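Local coordinates for protein acyl-CoA dehydrogenase (Slackia heliotrinireducens, PDB 4RM7) that belongs to the acyl-CoA dehydrogenase family, with an N-terminal helical domain, a middle beta domain and a C-terminal helical domain, and assembles from four chains, at residues L100-Q108 with R227-L238; E243-L254 with V302-D310. All coordinates share one frame; numbering follows the deposited sequence.

Contact 1: residues L100-Q108 with R227-L238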
loop_
_atom_site.group_PDB
_atom_site.type_symbol
_atom_site.label_atom_id
_atom_site.label_comp_id
_atom_site.label_asym_id
_atom_site.label_seq_id
_atom_site.Cartn_x
_atom_site.Cartn_y
_atom_site.Cartn_z
ATOM N N LEU A 100 7.619 -19.331 -34.059
ATOM C CA LEU A 100 8.141 -19.781 -35.347
ATOM C C LEU A 100 7.200 -20.779 -36.020
ATOM O O LEU A 100 6.902 -20.638 -37.205
ATOM C CB LEU A 100 9.524 -20.416 -35.203
ATOM C CG LEU A 100 10.042 -20.859 -36.572
ATOM C CD1 LEU A 100 10.228 -19.645 -37.426
ATOM C CD2 LEU A 100 11.320 -21.666 -36.498
ATOM N N GLU A 101 6.739 -21.781 -35.269
ATOM C CA GLU A 101 5.846 -22.802 -35.822
ATOM C C GLU A 101 4.573 -22.188 -36.377
ATOM O O GLU A 101 4.115 -22.558 -37.458
ATOM C CB GLU A 101 5.485 -23.850 -34.771
ATOM C CG GLU A 101 6.597 -24.838 -34.455
ATOM C CD GLU A 101 6.228 -25.830 -33.350
ATOM O OE1 GLU A 101 5.244 -25.604 -32.615
ATOM O OE2 GLU A 101 6.931 -26.847 -33.218
ATOM N N ALA A 102 4.018 -21.237 -35.638
ATOM C CA ALA A 102 2.766 -20.585 -36.016
ATOM C C ALA A 102 2.851 -19.866 -37.356
ATOM O O ALA A 102 1.903 -19.912 -38.134
ATOM C CB ALA A 102 2.333 -19.605 -34.921
ATOM N N PHE A 103 3.977 -19.216 -37.644
ATOM C CA PHE A 103 4.031 -18.322 -38.807
ATOM C C PHE A 103 4.784 -18.871 -40.014
ATOM O O PHE A 103 4.772 -18.262 -41.090
ATOM C CB PHE A 103 4.644 -16.983 -38.408
ATOM C CG PHE A 103 3.705 -16.103 -37.659
ATOM C CD1 PHE A 103 2.841 -15.256 -38.339
ATOM C CD2 PHE A 103 3.666 -16.127 -36.282
ATOM C CE1 PHE A 103 1.963 -14.442 -37.655
ATOM C CE2 PHE A 103 2.786 -15.317 -35.594
ATOM C CZ PHE A 103 1.936 -14.474 -36.283
ATOM N N ALA A 104 5.432 -20.018 -39.849
ATOM C CA ALA A 104 6.224 -20.576 -40.937
ATOM C C ALA A 104 5.797 -21.993 -41.281
ATOM O O ALA A 104 5.311 -22.727 -40.421
ATOM C CB ALA A 104 7.699 -20.546 -40.581
ATOM N N SER A 105 6.002 -22.371 -42.541
ATOM C CA SER A 105 5.697 -23.714 -43.012
ATOM C C SER A 105 6.528 -24.755 -42.298
ATOM O O SER A 105 7.561 -24.446 -41.713
ATOM C CB SER A 105 5.944 -23.825 -44.513
ATOM O OG SER A 105 7.323 -23.700 -44.804
ATOM N N SER A 106 6.086 -26.003 -42.376
ATOM C CA SER A 106 6.803 -27.095 -41.745
ATOM C C SER A 106 8.220 -27.190 -42.298
ATOM O O SER A 106 9.178 -27.364 -41.546
ATOM C CB SER A 106 6.051 -28.399 -41.955
ATOM O OG SER A 106 4.689 -28.221 -41.612
ATOM N N ALA A 107 8.351 -27.052 -43.613
ATOM C CA ALA A 107 9.659 -27.087 -44.247
ATOM C C ALA A 107 10.552 -25.959 -43.724
ATOM O O ALA A 107 11.746 -26.159 -43.522
ATOM C CB ALA A 107 9.524 -27.003 -45.760
ATOM N N GLN A 108 9.975 -24.783 -43.497
ATOM C CA GLN A 108 10.744 -23.654 -42.974
ATOM C C GLN A 108 11.189 -23.853 -41.521
ATOM O O GLN A 108 12.269 -23.398 -41.133
ATOM C CB GLN A 108 9.937 -22.361 -43.072
ATOM C CG GLN A 108 9.925 -21.726 -44.449
ATOM C CD GLN A 108 9.154 -20.412 -44.472
ATOM O OE1 GLN A 108 8.127 -20.266 -43.805
ATOM N NE2 GLN A 108 9.654 -19.445 -45.235
ATOM N N ARG A 227 10.840 -14.609 -46.361
ATOM C CA ARG A 227 9.537 -14.307 -45.766
ATOM C C ARG A 227 8.861 -15.582 -45.270
ATOM O O ARG A 227 8.858 -16.604 -45.966
ATOM C CB ARG A 227 8.625 -13.595 -46.762
ATOM C CG ARG A 227 7.395 -12.977 -46.127
ATOM C CD ARG A 227 6.196 -13.037 -47.052
ATOM N NE ARG A 227 6.456 -12.432 -48.355
ATOM C CZ ARG A 227 6.313 -11.137 -48.615
ATOM N NH1 ARG A 227 6.568 -10.667 -49.830
ATOM N NH2 ARG A 227 5.916 -10.310 -47.650
ATOM N N LEU A 228 8.298 -15.523 -44.066
ATOM C CA LEU A 228 7.619 -16.678 -43.504
ATOM C C LEU A 228 6.276 -16.863 -44.195
ATOM O O LEU A 228 5.472 -15.935 -44.257
ATOM C CB LEU A 228 7.430 -16.530 -41.994
ATOM C CG LEU A 228 8.641 -16.623 -41.053
ATOM C CD1 LEU A 228 8.182 -16.948 -39.623
ATOM C CD2 LEU A 228 9.669 -17.635 -41.546
ATOM N N LYS A 229 6.057 -18.062 -44.728
ATOM C CA LYS A 229 4.811 -18.417 -45.394
ATOM C C LYS A 229 4.086 -19.452 -44.556
ATOM O O LYS A 229 4.305 -20.650 -44.730
ATOM C CB LYS A 229 5.087 -18.963 -46.796
ATOM C CG LYS A 229 6.272 -18.301 -47.495
ATOM C CD LYS A 229 6.273 -18.571 -48.993
ATOM C CE LYS A 229 5.147 -17.806 -49.699
ATOM N NZ LYS A 229 4.798 -18.355 -51.053
ATOM N N GLY A 230 3.233 -19.001 -43.639
ATOM C CA GLY A 230 2.630 -19.910 -42.678
ATOM C C GLY A 230 1.118 -19.921 -42.629
ATOM O O GLY A 230 0.451 -19.159 -43.334
ATOM N N SER A 231 0.580 -20.803 -41.787
ATOM C CA SER A 231 -0.861 -20.901 -41.571
ATOM C C SER A 231 -1.392 -19.638 -40.891
ATOM O O SER A 231 -2.407 -19.074 -41.309
ATOM C CB SER A 231 -1.194 -22.139 -40.732
ATOM O OG SER A 231 -0.504 -22.117 -39.493
ATOM N N SER A 232 -0.689 -19.194 -39.852
ATOM C CA SER A 232 -1.093 -18.022 -39.080
ATOM C C SER A 232 -0.732 -16.702 -39.766
ATOM O O SER A 232 0.294 -16.593 -40.455
ATOM C CB SER A 232 -0.454 -18.069 -37.693
ATOM O OG SER A 232 -0.587 -19.359 -37.122
ATOM N N LYS A 233 -1.573 -15.692 -39.559
ATOM C CA LYS A 233 -1.389 -14.405 -40.218
ATOM C C LYS A 233 -1.846 -13.234 -39.350
ATOM O O LYS A 233 -2.848 -13.325 -38.626
ATOM C CB LYS A 233 -2.133 -14.387 -41.568
ATOM C CG LYS A 233 -1.385 -15.096 -42.688
ATOM C CD LYS A 233 -2.285 -15.400 -43.849
ATOM C CE LYS A 233 -1.584 -16.266 -44.885
ATOM N NZ LYS A 233 -2.460 -16.514 -46.077
ATOM N N GLY A 234 -1.092 -12.138 -39.426
ATOM C CA GLY A 234 -1.523 -10.861 -38.887
ATOM C C GLY A 234 -1.165 -10.668 -37.442
ATOM O O GLY A 234 -0.773 -11.620 -36.769
ATOM N N PHE A 235 -1.311 -9.434 -36.966
ATOM C CA PHE A 235 -0.994 -9.085 -35.586
ATOM C C PHE A 235 -1.831 -9.913 -34.634
ATOM O O PHE A 235 -1.344 -10.345 -33.588
ATOM C CB PHE A 235 -1.240 -7.602 -35.307
ATOM C CG PHE A 235 -0.894 -6.699 -36.446
ATOM C CD1 PHE A 235 0.283 -5.968 -36.435
ATOM C CD2 PHE A 235 -1.765 -6.557 -37.529
ATOM C CE1 PHE A 235 0.594 -5.124 -37.492
ATOM C CE2 PHE A 235 -1.460 -5.725 -38.584
ATOM C CZ PHE A 235 -0.283 -5.007 -38.563
ATOM N N SER A 236 -3.094 -10.109 -35.004
ATOM C CA SER A 236 -4.046 -10.890 -34.214
ATOM C C SER A 236 -3.422 -12.187 -33.732
ATOM O O SER A 236 -3.450 -12.502 -32.542
ATOM C CB SER A 236 -5.309 -11.187 -35.032
ATOM O OG SER A 236 -4.982 -11.673 -36.330
ATOM N N GLN A 237 -2.834 -12.926 -34.661
ATOM C CA GLN A 237 -2.191 -14.182 -34.326
ATOM C C GLN A 237 -0.961 -13.998 -33.436
ATOM O O GLN A 237 -0.754 -14.760 -32.493
ATOM C CB GLN A 237 -1.813 -14.928 -35.600
ATOM C CG GLN A 237 -2.649 -16.173 -35.806
ATOM C CD GLN A 237 -2.478 -17.176 -34.670
ATOM O OE1 GLN A 237 -3.434 -17.488 -33.952
ATOM N NE2 GLN A 237 -1.257 -17.683 -34.503
ATOM N N LEU A 238 -0.148 -12.995 -33.750
ATOM C CA LEU A 238 1.045 -12.710 -32.972
ATOM C C LEU A 238 0.663 -12.353 -31.552
ATOM O O LEU A 238 1.232 -12.867 -30.585
ATOM C CB LEU A 238 1.840 -11.568 -33.608
ATOM C CG LEU A 238 3.096 -11.119 -32.859
ATOM C CD1 LEU A 238 4.112 -12.254 -32.788
ATOM C CD2 LEU A 238 3.696 -9.901 -33.533
#
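Gln108 reaches across to 227-238 with both ends of its amide. Its CG is anti to the carbonyl carbon (chi1 -80°) and the chain beyond runs extended, so that NE2 donates to Arg227 O (3.0 Å) and OE1 accepts from Lys229 N (3.2 Å). Arg227 O lies in the amide plane of Gln108, whereas NE2 stands above the plane of that carbonyl. OE1 also accepts from Ser105 N, while Ser105 OG takes Gln108 N, so a capping box at the start of helix 106-119 holds the amide that bonds to the 227-229 backbone. At the end of helix 90-103, Ala102 O is gripped twice by Ser232: N approaches nearly along the C=O axis, and OG, 2.7 Å from that oxygen, comes from above the carbonyl plane. Phe103 swings its ring toward the N-terminal part of helix 234-270; Ser232 CB lies over one face, and Gly234 O and Leu238 N meet the edge. Leu228 packs CD1 against Phe103 CB at 3.7 Å and CD2 against Ala104 CB at 3.6 Å. This is a domain junction of the acyl-CoA dehydrogenase fold, where the link from the beta domain to the C-terminal helices passes the turn between helices 90-103 and 106-119 of the N-terminal domain.

Contact 2: residues E243-L254 with V302-D310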
loop_
_atom_site.group_PDB
_atom_site.type_symbol
_atom_site.label_atom_id
_atom_site.label_comp_id
_atom_site.label_asym_id
_atom_site.label_seq_id
_atom_site.Cartn_x
_atom_site.Cartn_y
_atom_site.Cartn_z
ATOM N N GLU A 243 0.580 -13.645 -25.441
ATOM C CA GLU A 243 -0.037 -13.924 -24.153
ATOM C C GLU A 243 0.610 -15.138 -23.464
ATOM O O GLU A 243 0.833 -15.119 -22.256
ATOM C CB GLU A 243 -1.534 -14.119 -24.316
ATOM C CG GLU A 243 -2.235 -12.815 -24.694
ATOM C CD GLU A 243 -3.746 -12.940 -24.734
ATOM O OE1 GLU A 243 -4.330 -13.416 -23.737
ATOM O OE2 GLU A 243 -4.350 -12.549 -25.762
ATOM N N TYR A 244 0.935 -16.179 -24.219
ATOM C CA TYR A 244 1.717 -17.270 -23.652
ATOM C C TYR A 244 2.979 -16.723 -22.997
ATOM O O TYR A 244 3.375 -17.166 -21.923
ATOM C CB TYR A 244 2.095 -18.295 -24.722
ATOM C CG TYR A 244 0.925 -19.039 -25.300
ATOM C CD1 TYR A 244 0.355 -20.092 -24.621
ATOM C CD2 TYR A 244 0.383 -18.678 -26.524
ATOM C CE1 TYR A 244 -0.728 -20.773 -25.142
ATOM C CE2 TYR A 244 -0.702 -19.354 -27.061
ATOM C CZ TYR A 244 -1.249 -20.406 -26.367
ATOM O OH TYR A 244 -2.320 -21.095 -26.888
ATOM N N GLY A 245 3.608 -15.748 -23.639
ATOM C CA GLY A 245 4.827 -15.172 -23.095
ATOM C C GLY A 245 4.598 -14.552 -21.726
ATOM O O GLY A 245 5.479 -14.565 -20.876
ATOM N N ARG A 246 3.401 -14.012 -21.505
ATOM C CA ARG A 246 3.057 -13.450 -20.214
ATOM C C ARG A 246 2.902 -14.548 -19.165
ATOM O O ARG A 246 3.325 -14.375 -18.023
ATOM C CB ARG A 246 1.780 -12.629 -20.304
ATOM C CG ARG A 246 1.935 -11.434 -21.178
ATOM C CD ARG A 246 0.787 -10.508 -21.095
ATOM N NE ARG A 246 0.940 -9.480 -22.117
ATOM C CZ ARG A 246 0.041 -9.216 -23.051
ATOM N NH1 ARG A 246 -1.101 -9.886 -23.086
ATOM N NH2 ARG A 246 0.284 -8.274 -23.940
ATOM N N VAL A 247 2.316 -15.679 -19.548
ATOM C CA VAL A 247 2.179 -16.776 -18.600
ATOM C C VAL A 247 3.566 -17.284 -18.182
ATOM O O VAL A 247 3.850 -17.441 -16.993
ATOM C CB VAL A 247 1.330 -17.920 -19.165
ATOM C CG1 VAL A 247 1.128 -18.978 -18.099
ATOM C CG2 VAL A 247 -0.036 -17.377 -19.640
ATOM N N PHE A 248 4.430 -17.493 -19.166
ATOM C CA PHE A 248 5.809 -17.887 -18.931
ATOM C C PHE A 248 6.528 -16.941 -17.993
ATOM O O PHE A 248 7.191 -17.375 -17.055
ATOM C CB PHE A 248 6.567 -17.962 -20.251
ATOM C CG PHE A 248 6.130 -19.085 -21.124
ATOM C CD1 PHE A 248 5.321 -20.094 -20.613
ATOM C CD2 PHE A 248 6.519 -19.138 -22.460
ATOM C CE1 PHE A 248 4.916 -21.133 -21.419
ATOM C CE2 PHE A 248 6.115 -20.181 -23.279
ATOM C CZ PHE A 248 5.307 -21.178 -22.766
ATOM N N THR A 249 6.394 -15.648 -18.250
ATOM C CA THR A 249 7.086 -14.649 -17.455
ATOM C C THR A 249 6.581 -14.640 -16.018
ATOM O O THR A 249 7.354 -14.511 -15.063
ATOM C CB THR A 249 6.929 -13.267 -18.079
ATOM O OG1 THR A 249 7.735 -13.216 -19.251
ATOM C CG2 THR A 249 7.398 -12.194 -17.139
ATOM N N CYS A 250 5.281 -14.827 -15.856
ATOM C CA CYS A 250 4.717 -14.851 -14.519
ATOM C C CYS A 250 5.119 -16.125 -13.765
ATOM O O CYS A 250 5.420 -16.069 -12.571
ATOM C CB CYS A 250 3.196 -14.677 -14.581
ATOM S SG CYS A 250 2.764 -12.971 -15.109
ATOM N N ALA A 251 5.169 -17.256 -14.462
ATOM C CA ALA A 251 5.671 -18.482 -13.859
ATOM C C ALA A 251 7.135 -18.318 -13.397
ATOM O O ALA A 251 7.521 -18.816 -12.335
ATOM C CB ALA A 251 5.537 -19.644 -14.839
ATOM N N ALA A 252 7.943 -17.611 -14.185
ATOM C CA ALA A 252 9.316 -17.336 -13.787
ATOM C C ALA A 252 9.347 -16.438 -12.562
ATOM O O ALA A 252 10.151 -16.651 -11.654
ATOM C CB ALA A 252 10.122 -16.694 -14.949
ATOM N N ALA A 253 8.478 -15.432 -12.533
ATOM C CA ALA A 253 8.453 -14.503 -11.409
ATOM C C ALA A 253 8.080 -15.240 -10.114
ATOM O O ALA A 253 8.677 -15.027 -9.050
ATOM C CB ALA A 253 7.493 -13.392 -11.686
ATOM N N LEU A 254 7.101 -16.126 -10.230
ATOM C CA LEU A 254 6.618 -16.906 -9.107
ATOM C C LEU A 254 7.734 -17.804 -8.562
ATOM O O LEU A 254 7.980 -17.888 -7.356
ATOM C CB LEU A 254 5.425 -17.736 -9.552
ATOM C CG LEU A 254 4.929 -18.832 -8.621
ATOM C CD1 LEU A 254 4.463 -18.237 -7.287
ATOM C CD2 LEU A 254 3.824 -19.632 -9.317
ATOM N N VAL A 302 -1.437 -17.781 -11.900
ATOM C CA VAL A 302 -0.643 -18.382 -12.965
ATOM C C VAL A 302 -1.201 -19.763 -13.345
ATOM O O VAL A 302 -1.531 -20.008 -14.511
ATOM C CB VAL A 302 0.824 -18.473 -12.557
ATOM C CG1 VAL A 302 1.633 -19.181 -13.626
ATOM C CG2 VAL A 302 1.369 -17.078 -12.351
ATOM N N TYR A 303 -1.376 -20.633 -12.356
ATOM C CA TYR A 303 -1.943 -21.958 -12.608
ATOM C C TYR A 303 -3.334 -21.903 -13.213
ATOM O O TYR A 303 -3.697 -22.753 -14.039
ATOM C CB TYR A 303 -2.019 -22.788 -11.329
ATOM C CG TYR A 303 -0.685 -23.260 -10.797
ATOM C CD1 TYR A 303 -0.629 -24.178 -9.741
ATOM C CD2 TYR A 303 0.519 -22.802 -11.335
ATOM C CE1 TYR A 303 0.584 -24.627 -9.236
ATOM C CE2 TYR A 303 1.749 -23.240 -10.812
ATOM C CZ TYR A 303 1.759 -24.146 -9.757
ATOM O OH TYR A 303 2.934 -24.611 -9.251
ATOM N N GLY A 304 -4.131 -20.929 -12.788
ATOM C CA GLY A 304 -5.501 -20.835 -13.288
ATOM C C GLY A 304 -5.490 -20.458 -14.768
ATOM O O GLY A 304 -6.156 -21.093 -15.585
ATOM N N ALA A 305 -4.708 -19.437 -15.121
ATOM C CA ALA A 305 -4.633 -18.997 -16.513
ATOM C C ALA A 305 -4.121 -20.139 -17.375
ATOM O O ALA A 305 -4.628 -20.369 -18.467
ATOM C CB ALA A 305 -3.734 -17.756 -16.665
ATOM N N ALA A 306 -3.133 -20.870 -16.870
ATOM C CA ALA A 306 -2.558 -21.965 -17.635
ATOM C C ALA A 306 -3.549 -23.111 -17.827
ATOM O O ALA A 306 -3.644 -23.686 -18.914
ATOM C CB ALA A 306 -1.302 -22.469 -16.973
ATOM N N ARG A 307 -4.286 -23.454 -16.779
ATOM C CA ARG A 307 -5.212 -24.572 -16.887
ATOM C C ARG A 307 -6.384 -24.212 -17.808
ATOM O O ARG A 307 -6.905 -25.083 -18.504
ATOM C CB ARG A 307 -5.702 -25.020 -15.499
ATOM C CG ARG A 307 -4.662 -25.804 -14.683
ATOM C CD ARG A 307 -5.225 -26.287 -13.332
ATOM N NE ARG A 307 -4.621 -27.528 -12.833
ATOM C CZ ARG A 307 -4.321 -27.753 -11.542
ATOM N NH1 ARG A 307 -4.555 -26.827 -10.607
ATOM N NH2 ARG A 307 -3.778 -28.908 -11.166
ATOM N N GLU A 308 -6.774 -22.938 -17.841
ATOM C CA GLU A 308 -7.783 -22.465 -18.809
ATOM C C GLU A 308 -7.403 -22.788 -20.248
ATOM O O GLU A 308 -8.218 -23.297 -21.007
ATOM C CB GLU A 308 -8.000 -20.957 -18.705
ATOM C CG GLU A 308 -9.134 -20.529 -17.813
ATOM C CD GLU A 308 -9.322 -19.015 -17.809
ATOM O OE1 GLU A 308 -8.522 -18.305 -18.448
ATOM O OE2 GLU A 308 -10.287 -18.530 -17.180
ATOM N N TYR A 309 -6.172 -22.474 -20.635
ATOM C CA TYR A 309 -5.733 -22.797 -21.983
ATOM C C TYR A 309 -5.915 -24.269 -22.262
ATOM O O TYR A 309 -6.439 -24.651 -23.296
ATOM C CB TYR A 309 -4.274 -22.436 -22.196
ATOM C CG TYR A 309 -4.030 -21.024 -22.637
ATOM C CD1 TYR A 309 -4.221 -20.637 -23.966
ATOM C CD2 TYR A 309 -3.588 -20.072 -21.726
ATOM C CE1 TYR A 309 -3.981 -19.331 -24.359
ATOM C CE2 TYR A 309 -3.321 -18.772 -22.112
ATOM C CZ TYR A 309 -3.519 -18.406 -23.419
ATOM O OH TYR A 309 -3.263 -17.109 -23.764
ATOM N N ASP A 310 -5.488 -25.097 -21.323
ATOM C CA ASP A 310 -5.448 -26.524 -21.575
ATOM C C ASP A 310 -6.864 -27.088 -21.670
ATOM O O ASP A 310 -7.076 -28.107 -22.310
ATOM C CB ASP A 310 -4.635 -27.241 -20.494
ATOM C CG ASP A 310 -3.146 -26.837 -20.493
ATOM O OD1 ASP A 310 -2.627 -26.325 -21.512
ATOM O OD2 ASP A 310 -2.481 -27.053 -19.461
#
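The segments 243-254 and 302-310, parts of helices 234-270 and 282-311, run roughly antiparallel, at 146° between their N-to-C directions, with axes 10.1 Å apart at closest approach. They belong to the C-terminal helical domain of the acyl-CoA dehydrogenase fold, and their buried interface is made by apolar and aromatic side chains. Val302 fills the part of the interface beside Cys250 and Ala251: with CG1 anti to the backbone N and CG2 anti to the carbonyl carbon, its two methyls part over the opposite helix. CG2 touches Cys250 CB at 3.8 Å, and CG1 rests by the CA and CB of Ala251. Val247 sends CG1 toward Ala306 and CG2 obliquely toward the ring of Tyr309. Beyond Val302, CD2 of Leu254 meets the Tyr303 ring at an oblique angle.

At the other end the contact becomes aromatic. The rings of Tyr244 and Tyr309 form an oblique pair, centroids 4.6 Å apart and planes inclined by 33°. Tyr244 CE1 lies over a face of Tyr309 and Tyr309 CZ over a face of Tyr244, both offset toward the rim, and Tyr244 OH is 3.5 Å from Tyr309 CE1. Tyr309 is also stacked on His314, while Tyr244 touches Gln98 of helix 90-103. Helix 316-341 supplies further packing: Met322 and Lys323 touch Cys250, and Arg316 and Val319 touch Glu243. The side chains of Glu243 and Tyr309 cross at about a right angle, with carboxylate and ring planes 67° apart. There the phenol oxygen OH of Tyr309 lies 3.5 Å from Glu243 CB and 3.8 Å from Glu243 OE1.

Both contacts draw on helix 234-270, contact 1 at its N-terminal part and contact 2 farther along, before the chain returns through helix 282-311. They come in series along the chain, with centres 23 Å apart and nearest atoms about 5 Å apart, without touching. Contact 1 lies toward the periphery, where the N-terminal helices and the middle-domain sheet adjoin the C-terminal helices; contact 2 is buried nearer the centre of the chain. Helix 90-103 provides another connection: its end takes part in contact 1, and its Gln91 and Leu94 touch Phe248 on segment 243-254. One long helix thus joins the domain junction to the packing within the C-terminal helical domain.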